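Local coordinates for protein fructosyl amine:oxygen oxidoreductase (Neosartorya fumigata, PDB 4WCT) that probably uses its bound FAD to oxidise fructosyl amines (Amadori products) with molecular oxygen, and so acts as a deglycating enzyme, at residues T115-L126 with N274-K283; G158-W167 with F339-L347. All blocks are in the same frame, centred on the assembly; numbering follows the deposited sequence.

Interaction 1: residues T115-L126 with N274-K283; sequences TGFIISGHTPAL and NLPVLFNIAK
F117-G121 and V277-N280 are parallel strands, their short axes 4.7 Å apart, with a backbone ladder that includes I118 N to V277 O (2.8 Å) and I281 N to S120 O (2.9 Å). On one face V277 CB sits at the edge of the F117 ring, 3.8 Å from CD1, while F117 and F279 run alongside each other in the same direction, F117 CZ near F279 CD2. On the other, I118 CG2 packs on L278 CD1 beside the polar S120 and N280. S120 suits its place because its small hydroxyl folds back between its own N and carbonyl carbon (chi1 61°), from where OG donates to F279 O at 2.8 Å. At the end of its strand N280 is held by two bonds: ND2 gives a nearly straight one to H122 ND1 (3.1 Å, 169°), while OD1 takes A282 N in an Asx turn. K283 CE lies over one face of the H122 imidazole, 3.6 Å from its centroid in a CH-pi contact, and K283 NZ forms a salt bridge with D338. The pairing is a parallel link within a mixed beta sheet, and the side chain of V277 is about 7 Å from the bound FAD.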
loop_
_atom_site.group_PDB
_atom_site.type_symbol
_atom_site.label_atom_id
_atom_site.label_comp_id
_atom_site.label_asym_id
_atom_site.label_seq_id
_atom_site.Cartn_x
_atom_site.Cartn_y
_atom_site.Cartn_z
ATOM N N THR A 115 3.258 8.164 16.530
ATOM C CA THR A 115 4.595 8.489 16.986
ATOM C C THR A 115 5.245 9.650 16.207
ATOM O O THR A 115 6.367 10.076 16.554
ATOM C CB THR A 115 5.507 7.286 16.879
ATOM O OG1 THR A 115 5.560 6.845 15.523
ATOM C CG2 THR A 115 5.065 6.143 17.748
ATOM N N GLY A 116 4.623 10.042 15.098
ATOM C CA GLY A 116 5.133 11.117 14.265
ATOM C C GLY A 116 5.861 10.601 13.042
ATOM O O GLY A 116 6.012 9.388 12.863
ATOM N N PHE A 117 6.324 11.526 12.206
ATOM C CA PHE A 117 6.849 11.179 10.880
ATOM C C PHE A 117 7.864 12.221 10.478
ATOM O O PHE A 117 7.604 13.430 10.585
ATOM C CB PHE A 117 5.684 11.148 9.877
ATOM C CG PHE A 117 6.079 10.988 8.429
ATOM C CD1 PHE A 117 6.637 9.815 7.958
ATOM C CD2 PHE A 117 5.923 12.042 7.540
ATOM C CE1 PHE A 117 6.911 9.642 6.600
ATOM C CE2 PHE A 117 6.206 11.879 6.193
ATOM C CZ PHE A 117 6.693 10.669 5.725
ATOM N N ILE A 118 9.051 11.759 10.082
ATOM C CA ILE A 118 10.122 12.650 9.651
ATOM C C ILE A 118 10.303 12.435 8.149
ATOM O O ILE A 118 10.507 11.294 7.696
ATOM C CB ILE A 118 11.466 12.323 10.358
ATOM C CG1 ILE A 118 11.370 12.516 11.869
ATOM C CG2 ILE A 118 12.593 13.160 9.782
ATOM C CD1 ILE A 118 12.498 11.822 12.618
ATOM N N ILE A 119 10.232 13.526 7.381
ATOM C CA ILE A 119 10.557 13.488 5.966
ATOM C C ILE A 119 11.808 14.292 5.669
ATOM O O ILE A 119 11.990 15.372 6.208
ATOM C CB ILE A 119 9.367 13.978 5.113
ATOM C CG1 ILE A 119 9.637 13.766 3.630
ATOM C CG2 ILE A 119 9.017 15.409 5.435
ATOM C CD1 ILE A 119 8.405 13.867 2.768
ATOM N N SER A 120 12.729 13.694 4.924
ATOM C CA SER A 120 14.069 14.257 4.783
ATOM C C SER A 120 14.678 13.927 3.408
ATOM O O SER A 120 14.217 13.013 2.699
ATOM C CB SER A 120 14.974 13.731 5.889
ATOM O OG SER A 120 15.077 12.302 5.813
ATOM N N GLY A 121 15.749 14.634 3.083
ATOM C CA GLY A 121 16.580 14.321 1.921
ATOM C C GLY A 121 17.989 14.781 2.176
ATOM O O GLY A 121 18.235 15.471 3.175
ATOM N N HIS A 122 18.933 14.400 1.313
ATOM C CA HIS A 122 20.354 14.639 1.595
ATOM C C HIS A 122 21.085 15.443 0.498
ATOM O O HIS A 122 22.298 15.523 0.518
ATOM C CB HIS A 122 21.091 13.327 1.913
ATOM C CG HIS A 122 21.068 12.350 0.787
ATOM N ND1 HIS A 122 19.926 11.670 0.444
ATOM C CD2 HIS A 122 21.965 12.102 -0.205
ATOM C CE1 HIS A 122 20.102 11.064 -0.714
ATOM N NE2 HIS A 122 21.355 11.245 -1.089
ATOM N N THR A 123 20.341 15.975 -0.446
ATOM C CA THR A 123 20.848 16.948 -1.407
ATOM C C THR A 123 19.955 18.170 -1.376
ATOM O O THR A 123 18.771 18.095 -1.073
ATOM C CB THR A 123 20.880 16.399 -2.850
ATOM O OG1 THR A 123 19.549 16.301 -3.380
ATOM C CG2 THR A 123 21.594 15.078 -2.930
ATOM N N PRO A 124 20.485 19.313 -1.814
ATOM C CA PRO A 124 19.637 20.496 -1.854
ATOM C C PRO A 124 18.404 20.326 -2.727
ATOM O O PRO A 124 17.330 20.799 -2.351
ATOM C CB PRO A 124 20.582 21.585 -2.414
ATOM C CG PRO A 124 21.948 21.129 -2.007
ATOM C CD PRO A 124 21.917 19.624 -1.987
ATOM N N ALA A 125 18.532 19.638 -3.861
ATOM C CA ALA A 125 17.390 19.430 -4.723
ATOM C C ALA A 125 16.304 18.601 -4.041
ATOM O O ALA A 125 15.123 18.871 -4.223
ATOM C CB ALA A 125 17.810 18.773 -6.025
ATOM N N LEU A 126 16.693 17.527 -3.338
ATOM C CA LEU A 126 15.698 16.704 -2.672
ATOM C C LEU A 126 15.029 17.522 -1.566
ATOM O O LEU A 126 13.821 17.422 -1.342
ATOM C CB LEU A 126 16.368 15.458 -2.061
ATOM C CG LEU A 126 16.845 14.396 -3.058
ATOM C CD1 LEU A 126 17.776 13.387 -2.406
ATOM C CD2 LEU A 126 15.682 13.707 -3.753
ATOM N N ASN A 274 8.352 3.731 20.596
ATOM C CA ASN A 274 7.638 4.972 20.369
ATOM C C ASN A 274 8.336 5.891 19.359
ATOM O O ASN A 274 8.315 7.124 19.507
ATOM C CB ASN A 274 7.460 5.727 21.688
ATOM C CG ASN A 274 6.202 6.567 21.711
ATOM O OD1 ASN A 274 5.205 6.219 21.085
ATOM N ND2 ASN A 274 6.238 7.670 22.441
ATOM N N LEU A 275 8.876 5.304 18.295
ATOM C CA LEU A 275 9.737 6.016 17.390
ATOM C C LEU A 275 8.948 6.686 16.269
ATOM O O LEU A 275 8.116 6.034 15.645
ATOM C CB LEU A 275 10.744 5.041 16.765
ATOM C CG LEU A 275 11.693 4.286 17.712
ATOM C CD1 LEU A 275 12.670 3.440 16.926
ATOM C CD2 LEU A 275 12.434 5.233 18.654
ATOM N N PRO A 276 9.227 7.960 15.989
ATOM C CA PRO A 276 8.666 8.486 14.758
ATOM C C PRO A 276 9.217 7.717 13.557
ATOM O O PRO A 276 10.352 7.216 13.590
ATOM C CB PRO A 276 9.143 9.923 14.725
ATOM C CG PRO A 276 10.381 9.927 15.540
ATOM C CD PRO A 276 10.163 8.906 16.616
ATOM N N VAL A 277 8.431 7.651 12.488
ATOM C CA VAL A 277 8.943 7.084 11.232
ATOM C C VAL A 277 10.051 7.994 10.739
ATOM O O VAL A 277 9.870 9.207 10.719
ATOM C CB VAL A 277 7.815 7.007 10.195
ATOM C CG1 VAL A 277 8.321 6.495 8.848
ATOM C CG2 VAL A 277 6.680 6.120 10.718
ATOM N N LEU A 278 11.190 7.426 10.335
ATOM C CA LEU A 278 12.222 8.227 9.697
ATOM C C LEU A 278 12.303 7.858 8.220
ATOM O O LEU A 278 12.664 6.719 7.902
ATOM C CB LEU A 278 13.563 7.966 10.358
ATOM C CG LEU A 278 14.787 8.596 9.700
ATOM C CD1 LEU A 278 14.773 10.123 9.802
ATOM C CD2 LEU A 278 16.046 8.060 10.352
ATOM N N PHE A 279 12.072 8.836 7.346
ATOM C CA PHE A 279 12.014 8.637 5.895
ATOM C C PHE A 279 12.912 9.651 5.187
ATOM O O PHE A 279 12.739 10.843 5.358
ATOM C CB PHE A 279 10.559 8.810 5.449
ATOM C CG PHE A 279 10.336 8.677 3.960
ATOM C CD1 PHE A 279 11.039 7.757 3.199
ATOM C CD2 PHE A 279 9.347 9.419 3.362
ATOM C CE1 PHE A 279 10.708 7.531 1.856
ATOM C CE2 PHE A 279 9.015 9.222 2.018
ATOM C CZ PHE A 279 9.675 8.255 1.282
ATOM N N ASN A 280 13.868 9.160 4.412
ATOM C CA ASN A 280 14.596 9.950 3.437
ATOM C C ASN A 280 14.119 9.542 2.045
ATOM O O ASN A 280 14.186 8.353 1.668
ATOM C CB ASN A 280 16.108 9.728 3.594
ATOM C CG ASN A 280 16.919 10.420 2.522
ATOM O OD1 ASN A 280 16.523 10.462 1.363
ATOM N ND2 ASN A 280 18.119 10.828 2.863
ATOM N N ILE A 281 13.548 10.501 1.329
ATOM C CA ILE A 281 12.819 10.212 0.089
ATOM C C ILE A 281 13.689 9.631 -1.019
ATOM O O ILE A 281 13.162 9.156 -2.021
ATOM C CB ILE A 281 12.082 11.456 -0.445
ATOM C CG1 ILE A 281 13.086 12.525 -0.886
ATOM C CG2 ILE A 281 11.091 11.962 0.590
ATOM C CD1 ILE A 281 12.417 13.647 -1.670
ATOM N N ALA A 282 15.003 9.634 -0.861
ATOM C CA ALA A 282 15.871 9.010 -1.852
ATOM C C ALA A 282 16.768 7.954 -1.253
ATOM O O ALA A 282 17.739 7.554 -1.891
ATOM C CB ALA A 282 16.696 10.052 -2.598
ATOM N N LYS A 283 16.464 7.492 -0.029
ATOM C CA LYS A 283 17.257 6.431 0.597
ATOM C C LYS A 283 16.395 5.341 1.213
ATOM O O LYS A 283 16.572 4.161 0.922
ATOM C CB LYS A 283 18.244 6.948 1.628
ATOM C CG LYS A 283 19.408 7.697 0.989
ATOM C CD LYS A 283 20.566 7.821 1.977
ATOM C CE LYS A 283 21.727 8.587 1.370
ATOM N NZ LYS A 283 22.530 7.688 0.536
HETATM O O HOH W 1 7.267 9.458 19.182
#

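Interaction 2: residues G158-W167 with F339-L347; sequences GVLTGDFPGW and FLHDTMPHL
W167 and D342 meet where an irregular loop, ending in a type II beta turn from F164 to W167, wraps the C-terminal end of helix 330-343. The indole NE1 points its N-H in the ring plane at D342 OD2 (2.9 Å, 163°), which it meets on the anti side but tilted out of the carboxylate plane, itself 66° from the ring. With CG anti to its carbonyl carbon (chi1 -72°), the tryptophan also brings CH2 to T343 CG2 at 3.4 Å and against F339 CE1, the two ring side chains roughly perpendicular. F164 turns a face to the helix end: T343 CA lies over it in a CH-pi contact, and the F164 ring is also stacked with that of F151. The last helical carbonyls are taken up by the loop. D342 O accepts from F164 N, and T343 O from both T161 N in the carbonyl plane and G162 N well above it. G162 suits this spot because a CB would run into D342 O; even its CA lies only 3.5 Å from P345 CD. M344 CG packs against L160 CD2. The T161 hydroxyl comes to the edge of the H346 imidazole, with OG1 and ND1 joined by a 2.7 Å hydrogen bond.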
loop_
_atom_site.group_PDB
_atom_site.type_symbol
_atom_site.label_atom_id
_atom_site.label_comp_id
_atom_site.label_asym_id
_atom_site.label_seq_id
_atom_site.Cartn_x
_atom_site.Cartn_y
_atom_site.Cartn_z
ATOM N N GLY A 158 20.902 5.978 21.809
ATOM C CA GLY A 158 21.255 4.638 21.362
ATOM C C GLY A 158 20.583 4.209 20.076
ATOM O O GLY A 158 20.960 3.183 19.516
ATOM N N VAL A 159 19.499 4.878 19.688
ATOM C CA VAL A 159 18.757 4.461 18.494
ATOM C C VAL A 159 19.397 5.056 17.224
ATOM O O VAL A 159 19.970 4.346 16.417
ATOM C CB VAL A 159 17.295 4.881 18.609
ATOM C CG1 VAL A 159 16.517 4.526 17.350
ATOM C CG2 VAL A 159 16.677 4.232 19.845
ATOM N N LEU A 160 19.410 6.378 17.126
ATOM C CA LEU A 160 20.036 7.050 15.983
ATOM C C LEU A 160 21.435 7.472 16.394
ATOM O O LEU A 160 21.614 8.212 17.368
ATOM C CB LEU A 160 19.229 8.268 15.544
ATOM C CG LEU A 160 17.789 7.997 15.091
ATOM C CD1 LEU A 160 17.099 9.292 14.694
ATOM C CD2 LEU A 160 17.718 7.003 13.957
ATOM N N THR A 161 22.424 6.977 15.674
ATOM C CA THR A 161 23.815 7.139 16.048
ATOM C C THR A 161 24.634 7.736 14.902
ATOM O O THR A 161 25.838 7.958 15.034
ATOM C CB THR A 161 24.426 5.789 16.442
ATOM O OG1 THR A 161 24.349 4.895 15.335
ATOM C CG2 THR A 161 23.686 5.183 17.622
ATOM N N GLY A 162 24.021 7.876 13.735
ATOM C CA GLY A 162 24.781 8.282 12.538
ATOM C C GLY A 162 25.053 9.762 12.413
ATOM O O GLY A 162 24.660 10.586 13.249
ATOM N N ASP A 163 25.752 10.101 11.330
ATOM C CA ASP A 163 26.154 11.443 11.050
ATOM C C ASP A 163 25.243 12.159 10.053
ATOM O O ASP A 163 25.428 13.340 9.826
ATOM C CB ASP A 163 27.570 11.430 10.476
ATOM C CG ASP A 163 28.605 11.126 11.488
ATOM O OD1 ASP A 163 28.413 11.371 12.714
ATOM O OD2 ASP A 163 29.658 10.652 11.054
ATOM N N PHE A 164 24.272 11.449 9.471
ATOM C CA PHE A 164 23.249 12.056 8.611
ATOM C C PHE A 164 23.841 13.029 7.570
ATOM O O PHE A 164 23.432 14.218 7.524
ATOM C CB PHE A 164 22.183 12.770 9.458
ATOM C CG PHE A 164 21.373 11.840 10.339
ATOM C CD1 PHE A 164 21.882 11.347 11.538
ATOM C CD2 PHE A 164 20.155 11.365 9.917
ATOM C CE1 PHE A 164 21.140 10.436 12.307
ATOM C CE2 PHE A 164 19.392 10.519 10.702
ATOM C CZ PHE A 164 19.911 10.000 11.862
ATOM N N PRO A 165 24.851 12.560 6.803
ATOM C CA PRO A 165 25.641 13.517 6.020
ATOM C C PRO A 165 24.840 14.175 4.901
ATOM O O PRO A 165 24.325 13.490 4.017
ATOM C CB PRO A 165 26.824 12.678 5.492
ATOM C CG PRO A 165 26.788 11.379 6.253
ATOM C CD PRO A 165 25.381 11.191 6.719
ATOM N N GLY A 166 24.674 15.492 4.996
ATOM C CA GLY A 166 23.874 16.251 4.062
ATOM C C GLY A 166 22.380 16.237 4.278
ATOM O O GLY A 166 21.651 16.919 3.562
ATOM N N TRP A 167 21.923 15.520 5.310
ATOM C CA TRP A 167 20.488 15.391 5.532
ATOM C C TRP A 167 19.916 16.681 6.130
ATOM O O TRP A 167 20.479 17.256 7.084
ATOM C CB TRP A 167 20.190 14.253 6.499
ATOM C CG TRP A 167 20.371 12.859 5.994
ATOM C CD1 TRP A 167 21.472 12.323 5.366
ATOM C CD2 TRP A 167 19.489 11.757 6.244
ATOM N NE1 TRP A 167 21.303 10.982 5.203
ATOM C CE2 TRP A 167 20.115 10.601 5.754
ATOM C CE3 TRP A 167 18.222 11.649 6.812
ATOM C CZ2 TRP A 167 19.499 9.352 5.787
ATOM C CZ3 TRP A 167 17.632 10.432 6.882
ATOM C CH2 TRP A 167 18.267 9.281 6.362
ATOM N N PHE A 339 21.290 3.271 3.844
ATOM C CA PHE A 339 20.402 4.037 4.714
ATOM C C PHE A 339 20.822 3.864 6.170
ATOM O O PHE A 339 20.906 4.841 6.926
ATOM C CB PHE A 339 18.951 3.583 4.534
ATOM C CG PHE A 339 17.992 4.165 5.529
ATOM C CD1 PHE A 339 17.330 5.360 5.290
ATOM C CD2 PHE A 339 17.698 3.478 6.682
ATOM C CE1 PHE A 339 16.437 5.889 6.208
ATOM C CE2 PHE A 339 16.857 4.021 7.633
ATOM C CZ PHE A 339 16.218 5.247 7.393
ATOM N N LEU A 340 21.055 2.618 6.575
ATOM C CA LEU A 340 21.496 2.342 7.957
ATOM C C LEU A 340 22.836 3.008 8.256
ATOM O O LEU A 340 23.040 3.480 9.381
ATOM C CB LEU A 340 21.596 0.853 8.216
ATOM C CG LEU A 340 20.252 0.114 8.256
ATOM C CD1 LEU A 340 20.568 -1.359 8.328
ATOM C CD2 LEU A 340 19.428 0.585 9.444
ATOM N N HIS A 341 23.781 3.030 7.305
ATOM C CA HIS A 341 25.051 3.672 7.593
ATOM C C HIS A 341 24.911 5.138 7.959
ATOM O O HIS A 341 25.577 5.626 8.883
ATOM C CB HIS A 341 26.081 3.534 6.458
ATOM C CG HIS A 341 27.484 3.728 6.946
ATOM N ND1 HIS A 341 28.054 4.981 7.048
ATOM C CD2 HIS A 341 28.291 2.894 7.652
ATOM C CE1 HIS A 341 29.164 4.907 7.759
ATOM N NE2 HIS A 341 29.340 3.650 8.126
ATOM N N ASP A 342 23.989 5.830 7.310
ATOM C CA ASP A 342 23.793 7.238 7.559
ATOM C C ASP A 342 23.135 7.504 8.921
ATOM O O ASP A 342 23.296 8.585 9.460
ATOM C CB ASP A 342 22.940 7.842 6.456
ATOM C CG ASP A 342 23.735 8.237 5.218
ATOM O OD1 ASP A 342 24.899 7.786 5.047
ATOM O OD2 ASP A 342 23.108 8.885 4.353
ATOM N N THR A 343 22.306 6.560 9.387
ATOM C CA THR A 343 21.338 6.782 10.473
ATOM C C THR A 343 21.680 6.005 11.744
ATOM O O THR A 343 21.636 6.548 12.893
ATOM C CB THR A 343 19.928 6.405 9.996
ATOM O OG1 THR A 343 19.908 5.033 9.570
ATOM C CG2 THR A 343 19.486 7.295 8.837
ATOM N N MET A 344 21.932 4.721 11.540
ATOM C CA MET A 344 22.150 3.723 12.584
ATOM C C MET A 344 23.327 2.808 12.192
ATOM O O MET A 344 23.162 1.605 12.021
ATOM C CB MET A 344 20.871 2.889 12.788
ATOM C CG MET A 344 19.739 3.742 13.321
ATOM S SD MET A 344 18.252 2.829 13.790
ATOM C CE MET A 344 17.733 2.207 12.191
ATOM N N PRO A 345 24.535 3.364 12.103
ATOM C CA PRO A 345 25.656 2.582 11.561
ATOM C C PRO A 345 26.033 1.381 12.416
ATOM O O PRO A 345 26.603 0.411 11.898
ATOM C CB PRO A 345 26.816 3.600 11.507
ATOM C CG PRO A 345 26.368 4.761 12.325
ATOM C CD PRO A 345 24.867 4.805 12.182
ATOM N N HIS A 346 25.633 1.389 13.697
ATOM C CA HIS A 346 25.852 0.233 14.541
ATOM C C HIS A 346 25.080 -0.998 14.087
ATOM O O HIS A 346 25.439 -2.133 14.476
ATOM C CB HIS A 346 25.529 0.546 15.997
ATOM C CG HIS A 346 24.143 1.036 16.220
ATOM N ND1 HIS A 346 23.717 2.269 15.776
ATOM C CD2 HIS A 346 23.095 0.486 16.875
ATOM C CE1 HIS A 346 22.435 2.410 16.053
ATOM N NE2 HIS A 346 22.053 1.378 16.780
ATOM N N LEU A 347 24.053 -0.773 13.272
ATOM C CA LEU A 347 23.215 -1.854 12.728
ATOM C C LEU A 347 23.564 -2.222 11.287
ATOM O O LEU A 347 23.012 -3.156 10.751
ATOM C CB LEU A 347 21.734 -1.464 12.793
ATOM C CG LEU A 347 21.190 -1.201 14.198
ATOM C CD1 LEU A 347 19.709 -0.868 14.097
ATOM C CD2 LEU A 347 21.490 -2.341 15.177
HETATM O O HOH W 2 26.839 7.897 9.731
#

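In the fold
Interaction 1 is the more buried: a regular backbone ladder with apolar F117, V277 and F279 on one face, and I118 and L278 beside the polar S120 and N280 on the other. Interaction 2 lies farther from the chain's centre, is partly exposed, and depends on loop amides meeting the end of a helix. The centres of interactions 1 and 2 are about 12 Å apart, and the two touch. W167 packs on S120, H122 and N280, while K283 CE approaches D342 OD2 at 3.3 Å. L278 of strand 277-280 in turn packs on L160, W167, F339 and T343. The sheet face carrying L278, S120 and N280 is thus covered by 158-167 with 339-347.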